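Local coordinates for glycine betaine/carnitine/choline ABC transporter (Staphylococcus aureus subsp. aureus Mu50, PDB 3O66), which probably binds glycine betaine, carnitine or choline as the substrate-binding component of an ABC importer and passes it to the membrane transporter, at residues Ser51-His55 against Ser66-Tyr70; Gly77-Glu81 against Gly97-Phe102; Glu131-Asp135 against Glu165-Asp169. All coordinates share one frame; numbering follows the deposited sequence. Where two conformers were deposited one is given.

Contact 1: Ser51-His55 against Ser66-Tyr70; sequences STIQH and SGVRY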
loop_
_atom_site.group_PDB
_atom_site.type_symbol
_atom_site.label_atom_id
_atom_site.label_comp_id
_atom_site.label_asym_id
_atom_site.label_seq_id
_atom_site.Cartn_x
_atom_site.Cartn_y
_atom_site.Cartn_z
ATOM N N SER A 51 -11.316 -1.162 2.094
ATOM C CA SER A 51 -10.995 -2.460 2.650
ATOM C C SER A 51 -12.088 -3.008 3.592
ATOM O O SER A 51 -12.143 -4.217 3.834
ATOM C CB SER A 51 -9.601 -2.471 3.285
ATOM O OG SER A 51 -8.598 -2.380 2.269
ATOM N N THR A 52 -12.966 -2.142 4.112
ATOM C CA THR A 52 -14.175 -2.651 4.756
ATOM C C THR A 52 -15.010 -3.471 3.753
ATOM O O THR A 52 -15.519 -4.561 4.080
ATOM C CB THR A 52 -15.001 -1.533 5.420
ATOM O OG1 THR A 52 -14.194 -0.904 6.418
ATOM C CG2 THR A 52 -16.261 -2.087 6.082
ATOM N N ILE A 53 -15.139 -2.964 2.534
ATOM C CA ILE A 53 -15.907 -3.680 1.508
ATOM C C ILE A 53 -15.172 -4.984 1.136
ATOM O O ILE A 53 -15.807 -6.029 0.957
ATOM C CB ILE A 53 -16.213 -2.792 0.234
ATOM C CG1 ILE A 53 -16.770 -1.399 0.622
ATOM C CG2 ILE A 53 -17.121 -3.508 -0.776
ATOM C CD1 ILE A 53 -18.041 -1.360 1.402
ATOM N N GLN A 54 -13.839 -4.932 1.047
ATOM C CA GLN A 54 -13.067 -6.141 0.752
ATOM C C GLN A 54 -13.301 -7.167 1.833
ATOM O O GLN A 54 -13.522 -8.325 1.520
ATOM C CB GLN A 54 -11.562 -5.862 0.669
ATOM C CG GLN A 54 -11.155 -4.929 -0.461
ATOM C CD GLN A 54 -9.696 -5.140 -0.813
ATOM O OE1 GLN A 54 -9.364 -5.979 -1.653
ATOM N NE2 GLN A 54 -8.820 -4.378 -0.167
ATOM N N HIS A 55 -13.210 -6.723 3.100
ATOM C CA HIS A 55 -13.335 -7.594 4.265
ATOM C C HIS A 55 -14.697 -8.275 4.298
ATOM O O HIS A 55 -14.793 -9.499 4.503
ATOM C CB HIS A 55 -13.139 -6.789 5.550
ATOM C CG HIS A 55 -13.326 -7.595 6.801
ATOM N ND1 HIS A 55 -12.484 -8.638 7.146
ATOM C CD2 HIS A 55 -14.250 -7.513 7.786
ATOM C CE1 HIS A 55 -12.889 -9.163 8.290
ATOM N NE2 HIS A 55 -13.960 -8.502 8.698
ATOM N N SER A 66 -8.280 -11.420 -0.978
ATOM C CA SER A 66 -8.097 -9.987 -1.224
ATOM C C SER A 66 -6.707 -9.795 -1.833
ATOM O O SER A 66 -5.713 -10.240 -1.248
ATOM C CB SER A 66 -8.205 -9.192 0.077
ATOM O OG SER A 66 -9.545 -9.191 0.577
ATOM N N GLY A 67 -6.621 -9.118 -2.982
ATOM C CA GLY A 67 -5.323 -8.951 -3.653
ATOM C C GLY A 67 -4.350 -8.200 -2.752
ATOM O O GLY A 67 -3.186 -8.606 -2.585
ATOM N N VAL A 68 -4.831 -7.118 -2.141
ATOM C CA VAL A 68 -3.978 -6.294 -1.283
ATOM C C VAL A 68 -4.790 -5.735 -0.118
ATOM O O VAL A 68 -5.912 -5.241 -0.295
ATOM C CB VAL A 68 -3.205 -5.167 -2.080
ATOM C CG1 VAL A 68 -4.151 -4.154 -2.628
ATOM C CG2 VAL A 68 -2.137 -4.507 -1.206
ATOM N N ARG A 69 -4.221 -5.909 1.072
ATOM C CA ARG A 69 -4.740 -5.387 2.296
ATOM C C ARG A 69 -3.574 -4.749 3.002
ATOM O O ARG A 69 -2.433 -5.168 2.815
ATOM C CB ARG A 69 -5.350 -6.561 3.124
ATOM C CG ARG A 69 -6.571 -7.232 2.385
ATOM C CD ARG A 69 -7.871 -6.376 2.445
ATOM N NE ARG A 69 -8.445 -6.397 3.805
ATOM C CZ ARG A 69 -9.236 -7.364 4.297
ATOM N NH1 ARG A 69 -9.623 -8.390 3.544
ATOM N NH2 ARG A 69 -9.665 -7.300 5.557
ATOM N N TYR A 70 -3.843 -3.744 3.831
ATOM C CA TYR A 70 -2.760 -3.048 4.503
ATOM C C TYR A 70 -2.880 -3.274 5.990
ATOM O O TYR A 70 -3.958 -3.040 6.529
ATOM C CB TYR A 70 -2.821 -1.571 4.164
ATOM C CG TYR A 70 -2.894 -1.391 2.671
ATOM C CD1 TYR A 70 -1.730 -1.305 1.915
ATOM C CD2 TYR A 70 -4.133 -1.329 2.017
ATOM C CE1 TYR A 70 -1.781 -1.154 0.554
ATOM C CE2 TYR A 70 -4.209 -1.175 0.622
ATOM C CZ TYR A 70 -3.014 -1.091 -0.098
ATOM O OH TYR A 70 -3.033 -0.946 -1.462
HETATM O O HOH W 1 -6.468 -3.065 4.151
HETATM O O HOH W 2 -7.247 -5.933 -3.404
HETATM O O HOH W 3 -11.089 -10.122 5.272
#
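Gln54 and Arg69 lie alongside each other and run in opposite directions between helix 51-60 and strand 65-70. The amide nitrogen NE2 of Gln54 donates to the backbone O of Val68 at 3.0 Å. The bond is nearly straight, with an N-H...O angle of 160°, and the nitrogen approaches almost end-on to the carbonyl. The same NE2 also donates to Ser51 OG at 3.2 Å, one turn back on the helix. Both acceptors lie close to the amide plane, which fixes the rotation of the amide. OE1 accepts from Thr14 and is also bonded to a water that takes the N-H of Val68.

The methylene CD of Arg69 passes 3.4 Å from Gln54 NE2. Bends at chi2 and chi3 in the arginine chain bring the guanidinium up against Ser51 and His55. One face of this group lies under Ser51 O and His55 N. NH1 donates to Ser66 OG at 3.1 Å, close to the guanidinium plane. A water bridges Arg69 NH1 and His55 ND1, and Arg69 NH2 lies 3.5 Å from His55 ND1. The imidazole is turned 73° from the guanidinium plane. A further water joins Ser51 OG to the N-H of Tyr70.

Outside the segments, NE of Arg69 forms a salt bridge with Asp74, and Ser66 OG also bonds Thr14. The strand is in the middle of the five-stranded sheet of one lobe, and the helix packs beside it, as in other periplasmic-binding-protein folds. Polar side chains and three bridging waters therefore do much of the joining here. The buried guanidinium charge is probably balanced mainly by Asp74, while Ser66 and water hold its orientation.

Contact 2: Gly77-Glu81 against Gly97-Phe102; sequences GALKE and GFKKKF
Phe98 and Phe102, one turn apart on helix 87-102, present their rings to the loop at Ala78 and Leu79. CD2 of Phe102 sits over the centre of one face of the Phe98 ring, 4.0 Å above its plane. The edge of Phe98 is met by Leu79, whose CD1 comes within 3.7 Å of Phe98 CD1. One face of the Phe102 ring carries the CB of Lys101 over its centre. The edge of Phe102 faces the backbone of Ala78, with Ala78 O at 3.4 Å from Phe102 CZ and near the ring plane. The CB of Ala78 also touches this ring.

Leu79 touches both phenylalanines. With CG anti to the carbonyl carbon (chi1 -69°), the branch points toward the helix and its two methyls part. CD1 goes to Phe98, while CD2 meets Phe102 CE2 obliquely. Leu79 CD2 also rests 3.5 Å from Gly97 C. Gly97 has no side chain, and the leucine packs directly against the helix backbone there.

The loop follows helix 71-76 and forms a type I beta turn from Gly77 to Lys80, closed by Lys80 N to Gly77 O. The turn places Leu79 against helix 87-102 near its C-terminal end. On the neighbouring helix 51-60, His55 meets Phe102 edge-to-face and also touches Ala78.

On the solvent-exposed side Lys101 is extended beyond CG and reaches across to the turn. Its NZ donates to Leu79 O at 2.8 Å, with a C=O...N angle of 148° and a tilt of 18° from the carbonyl plane. The same nitrogen, Lys101 NZ, forms a weak, long salt bridge with Glu81 OE2 at 3.4 Å.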
loop_
_atom_site.group_PDB
_atom_site.type_symbol
_atom_site.label_atom_id
_atom_site.label_comp_id
_atom_site.label_asym_id
_atom_site.label_seq_id
_atom_site.Cartn_x
_atom_site.Cartn_y
_atom_site.Cartn_z
ATOM N N GLY A 77 -9.271 -1.523 11.877
ATOM C CA GLY A 77 -10.564 -1.616 11.232
ATOM C C GLY A 77 -11.186 -2.959 11.566
ATOM O O GLY A 77 -11.790 -3.118 12.623
ATOM N N ALA A 78 -11.012 -3.932 10.677
ATOM C CA ALA A 78 -11.668 -5.224 10.822
ATOM C C ALA A 78 -11.401 -5.885 12.186
ATOM O O ALA A 78 -12.327 -6.407 12.820
ATOM C CB ALA A 78 -11.243 -6.143 9.678
ATOM N N LEU A 79 -10.151 -5.836 12.655
ATOM C CA LEU A 79 -9.797 -6.483 13.918
ATOM C C LEU A 79 -10.220 -5.688 15.149
ATOM O O LEU A 79 -10.275 -6.244 16.246
ATOM C CB LEU A 79 -8.306 -6.797 13.972
ATOM C CG LEU A 79 -7.854 -7.887 13.003
ATOM C CD1 LEU A 79 -6.360 -8.126 13.154
ATOM C CD2 LEU A 79 -8.668 -9.196 13.280
ATOM N N LYS A 80 -10.523 -4.401 14.975
ATOM C CA LYS A 80 -11.003 -3.542 16.077
ATOM C C LYS A 80 -9.988 -3.396 17.216
ATOM O O LYS A 80 -10.386 -3.234 18.379
ATOM C CB LYS A 80 -12.320 -4.091 16.670
ATOM C CG LYS A 80 -13.603 -3.835 15.875
ATOM C CD LYS A 80 -14.714 -4.772 16.356
ATOM C CE LYS A 80 -16.030 -4.042 16.657
ATOM N NZ LYS A 80 -17.013 -4.089 15.537
ATOM N N GLU A 81 -8.693 -3.459 16.901
ATOM C CA GLU A 81 -7.644 -3.435 17.933
ATOM C C GLU A 81 -6.984 -2.059 17.973
ATOM O O GLU A 81 -7.214 -1.229 17.102
ATOM C CB GLU A 81 -6.580 -4.527 17.692
ATOM C CG GLU A 81 -7.095 -5.985 17.702
ATOM C CD GLU A 81 -7.495 -6.505 19.099
ATOM O OE1 GLU A 81 -7.360 -5.769 20.103
ATOM O OE2 GLU A 81 -7.942 -7.667 19.194
ATOM N N GLY A 97 -4.677 -12.142 14.643
ATOM C CA GLY A 97 -6.065 -11.699 14.619
ATOM C C GLY A 97 -6.873 -12.253 13.453
ATOM O O GLY A 97 -7.990 -12.737 13.652
ATOM N N PHE A 98 -6.328 -12.194 12.235
ATOM C CA PHE A 98 -7.044 -12.755 11.068
ATOM C C PHE A 98 -7.282 -14.259 11.186
ATOM O O PHE A 98 -8.335 -14.764 10.823
ATOM C CB PHE A 98 -6.344 -12.394 9.761
ATOM C CG PHE A 98 -6.832 -11.082 9.181
ATOM C CD1 PHE A 98 -6.642 -9.893 9.872
ATOM C CD2 PHE A 98 -7.487 -11.054 7.964
ATOM C CE1 PHE A 98 -7.110 -8.677 9.371
ATOM C CE2 PHE A 98 -7.942 -9.863 7.430
ATOM C CZ PHE A 98 -7.769 -8.658 8.149
ATOM N N LYS A 99 -6.300 -14.962 11.723
ATOM C CA LYS A 99 -6.444 -16.379 11.979
ATOM C C LYS A 99 -7.535 -16.679 13.007
ATOM O O LYS A 99 -8.434 -17.496 12.773
ATOM C CB LYS A 99 -5.093 -16.909 12.481
ATOM C CG LYS A 99 -4.845 -18.347 12.248
ATOM C CD LYS A 99 -3.626 -18.839 13.094
ATOM C CE LYS A 99 -2.297 -18.478 12.463
ATOM N NZ LYS A 99 -1.196 -18.951 13.349
ATOM N N LYS A 100 -7.462 -16.033 14.162
ATOM C CA LYS A 100 -8.362 -16.390 15.257
ATOM C C LYS A 100 -9.773 -15.812 15.135
ATOM O O LYS A 100 -10.733 -16.467 15.515
ATOM C CB LYS A 100 -7.741 -16.040 16.611
ATOM C CG LYS A 100 -6.952 -17.182 17.258
ATOM C CD LYS A 100 -5.851 -17.718 16.351
ATOM C CE LYS A 100 -4.799 -18.541 17.127
ATOM N NZ LYS A 100 -5.059 -20.015 17.204
ATOM N N LYS A 101 -9.899 -14.603 14.591
ATOM C CA LYS A 101 -11.214 -13.972 14.460
ATOM C C LYS A 101 -11.943 -14.359 13.190
ATOM O O LYS A 101 -13.161 -14.460 13.200
ATOM C CB LYS A 101 -11.104 -12.445 14.545
ATOM C CG LYS A 101 -10.765 -11.956 15.941
ATOM C CD LYS A 101 -11.057 -10.452 16.088
ATOM C CE LYS A 101 -10.872 -10.013 17.535
ATOM N NZ LYS A 101 -10.843 -8.524 17.687
ATOM N N PHE A 102 -11.206 -14.555 12.098
ATOM C CA PHE A 102 -11.828 -14.691 10.776
ATOM C C PHE A 102 -11.431 -15.943 10.000
ATOM O O PHE A 102 -11.859 -16.103 8.834
ATOM C CB PHE A 102 -11.431 -13.486 9.899
ATOM C CG PHE A 102 -11.687 -12.140 10.532
ATOM C CD1 PHE A 102 -12.935 -11.826 11.060
ATOM C CD2 PHE A 102 -10.684 -11.169 10.532
ATOM C CE1 PHE A 102 -13.179 -10.559 11.627
ATOM C CE2 PHE A 102 -10.908 -9.915 11.067
ATOM C CZ PHE A 102 -12.162 -9.604 11.623
#

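Contact 3: Glu131-Asp135 against Glu165-Asp169; sequences ETVSD and EYGFD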
loop_
_atom_site.group_PDB
_atom_site.type_symbol
_atom_site.label_atom_id
_atom_site.label_comp_id
_atom_site.label_asym_id
_atom_site.label_seq_id
_atom_site.Cartn_x
_atom_site.Cartn_y
_atom_site.Cartn_z
ATOM N N GLU A 131 16.779 13.091 4.673
ATOM C CA GLU A 131 16.552 11.644 4.629
ATOM C C GLU A 131 15.354 11.243 5.485
ATOM O O GLU A 131 14.588 10.341 5.141
ATOM C CB GLU A 131 17.814 10.894 5.087
ATOM C CG GLU A 131 18.900 10.865 4.023
ATOM C CD GLU A 131 18.539 9.970 2.828
ATOM O OE1 GLU A 131 17.664 9.076 2.963
ATOM O OE2 GLU A 131 19.146 10.150 1.745
ATOM N N THR A 132 15.200 11.939 6.599
ATOM C CA THR A 132 14.156 11.629 7.578
ATOM C C THR A 132 13.248 12.827 7.764
ATOM O O THR A 132 13.569 13.956 7.363
ATOM C CB THR A 132 14.748 11.254 8.971
ATOM O OG1 THR A 132 15.277 12.431 9.606
ATOM C CG2 THR A 132 15.828 10.138 8.856
ATOM N N VAL A 133 12.097 12.586 8.370
ATOM C CA VAL A 133 11.159 13.667 8.655
ATOM C C VAL A 133 11.799 14.647 9.643
ATOM O O VAL A 133 11.674 15.874 9.489
ATOM C CB VAL A 133 9.830 13.110 9.186
ATOM C CG1 VAL A 133 8.938 14.236 9.654
ATOM C CG2 VAL A 133 9.129 12.273 8.085
ATOM N N SER A 134 12.522 14.115 10.631
ATOM C CA SER A 134 13.266 15.004 11.548
ATOM C C SER A 134 14.263 15.954 10.822
ATOM O O SER A 134 14.495 17.056 11.278
ATOM C CB SER A 134 13.955 14.202 12.662
ATOM O OG SER A 134 12.988 13.612 13.538
ATOM N N ASP A 135 14.842 15.538 9.693
ATOM C CA ASP A 135 15.760 16.417 8.939
ATOM C C ASP A 135 15.101 17.742 8.518
ATOM O O ASP A 135 15.783 18.744 8.260
ATOM C CB ASP A 135 16.336 15.691 7.730
ATOM C CG ASP A 135 17.291 14.585 8.110
ATOM O OD1 ASP A 135 17.913 14.652 9.192
ATOM O OD2 ASP A 135 17.437 13.634 7.317
ATOM N N GLU A 165 4.493 15.612 18.315
ATOM C CA GLU A 165 5.456 14.516 18.156
ATOM C C GLU A 165 6.811 14.950 17.595
ATOM O O GLU A 165 7.859 14.697 18.208
ATOM C CB GLU A 165 4.869 13.412 17.261
ATOM C CG GLU A 165 5.764 12.176 17.110
ATOM C CD GLU A 165 5.751 11.289 18.346
ATOM O OE1 GLU A 165 4.700 10.659 18.615
ATOM O OE2 GLU A 165 6.789 11.217 19.053
ATOM N N TYR A 166 6.793 15.598 16.430
ATOM C CA TYR A 166 8.033 15.929 15.752
ATOM C C TYR A 166 8.713 17.213 16.253
ATOM O O TYR A 166 9.924 17.351 16.132
ATOM C CB TYR A 166 7.846 15.899 14.239
ATOM C CG TYR A 166 8.117 14.521 13.651
ATOM C CD1 TYR A 166 9.430 14.112 13.388
ATOM C CD2 TYR A 166 7.079 13.624 13.399
ATOM C CE1 TYR A 166 9.712 12.856 12.867
ATOM C CE2 TYR A 166 7.347 12.323 12.852
ATOM C CZ TYR A 166 8.670 11.965 12.606
ATOM O OH TYR A 166 9.001 10.740 12.079
ATOM N N GLY A 167 7.948 18.128 16.839
ATOM C CA GLY A 167 8.540 19.301 17.497
ATOM C C GLY A 167 8.872 20.459 16.572
ATOM O O GLY A 167 9.716 21.299 16.899
ATOM N N PHE A 168 8.207 20.519 15.421
ATOM C CA PHE A 168 8.359 21.654 14.509
ATOM C C PHE A 168 7.091 21.902 13.675
ATOM O O PHE A 168 6.175 21.070 13.655
ATOM C CB PHE A 168 9.606 21.500 13.623
ATOM C CG PHE A 168 9.589 20.286 12.725
ATOM C CD1 PHE A 168 8.925 20.320 11.494
ATOM C CD2 PHE A 168 10.262 19.124 13.090
ATOM C CE1 PHE A 168 8.912 19.206 10.658
ATOM C CE2 PHE A 168 10.267 17.992 12.242
ATOM C CZ PHE A 168 9.579 18.029 11.042
ATOM N N ASP A 169 7.024 23.062 13.027
ATOM C CA ASP A 169 5.895 23.337 12.157
ATOM C C ASP A 169 6.302 24.061 10.883
ATOM O O ASP A 169 7.466 24.435 10.707
ATOM C CB ASP A 169 4.709 23.983 12.916
ATOM C CG ASP A 169 4.834 25.485 13.099
ATOM O OD1 ASP A 169 5.950 26.040 13.027
ATOM O OD2 ASP A 169 3.770 26.122 13.339
#
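The C-terminal end of helix 159-166 meets the loop that leads from helix 122-128 to strand 144-148, where Val133 touches Tyr166. Methyl CG1 of Val133 sits over the face of the Tyr166 ring, 3.7 Å from its centroid and 14° off the normal. This is a CH-pi contact. CG1 is anti to the backbone N (chi1 172°), and this torsion carries the methyl over the ring. The two side chains cross at about a right angle. Ser134 meets the same ring at its edge, where OG lies in the ring plane 3.4 Å from Tyr166 CE1.

Phe168, just after Gly167, also reaches the loop. Its CZ comes 3.4 Å from Val133 O and also touches Val133 CG1, 4.1 Å away. The ring is oblique to that carbonyl. Val133 is thus touched by both aromatic side chains. Gly167 is the first residue to leave helical angles, with a positive phi of 84°, and the side chains before and after it both point toward the loop.

The loop has its own internal bracing. Thr132 OG1 accepts from Asp135 N at 3.1 Å, an ST motif. Asp135 OD2 folds back to take two backbone donors. Glu131 N reaches it at 2.8 Å on the anti lone pair, whereas Thr132 N comes at 2.9 Å from above the carboxylate plane. A salt bridge from Glu131 to Lys208 ties down the start of the loop.

The polar ends of Tyr166 and Ser134 are bonded by residues 212-214 of the same chain. Tyr166 OH bonds Asp212 and the backbone N of Lys214, and Ser134 OG bonds Asp213.

Along the chain the three contacts follow one another, each closing before the next opens. Contacts 1 and 2 are neighbours, with centres 13 Å apart. They touch through His55 against Phe102 and Ala78, and through Arg69 against Phe98, so helices 51-60 and 87-102 and strand 65-70 are joined in one lobe. Contact 3 is 31 Å from contact 1 and 33 Å from contact 2, centre to centre, and touches neither. It lies beside the second five-stranded sheet, whose strands include 144-148 and 172-176. The two sheets correspond to the two lobes expected of this binding-protein family, in which substrate is usually held between the lobes.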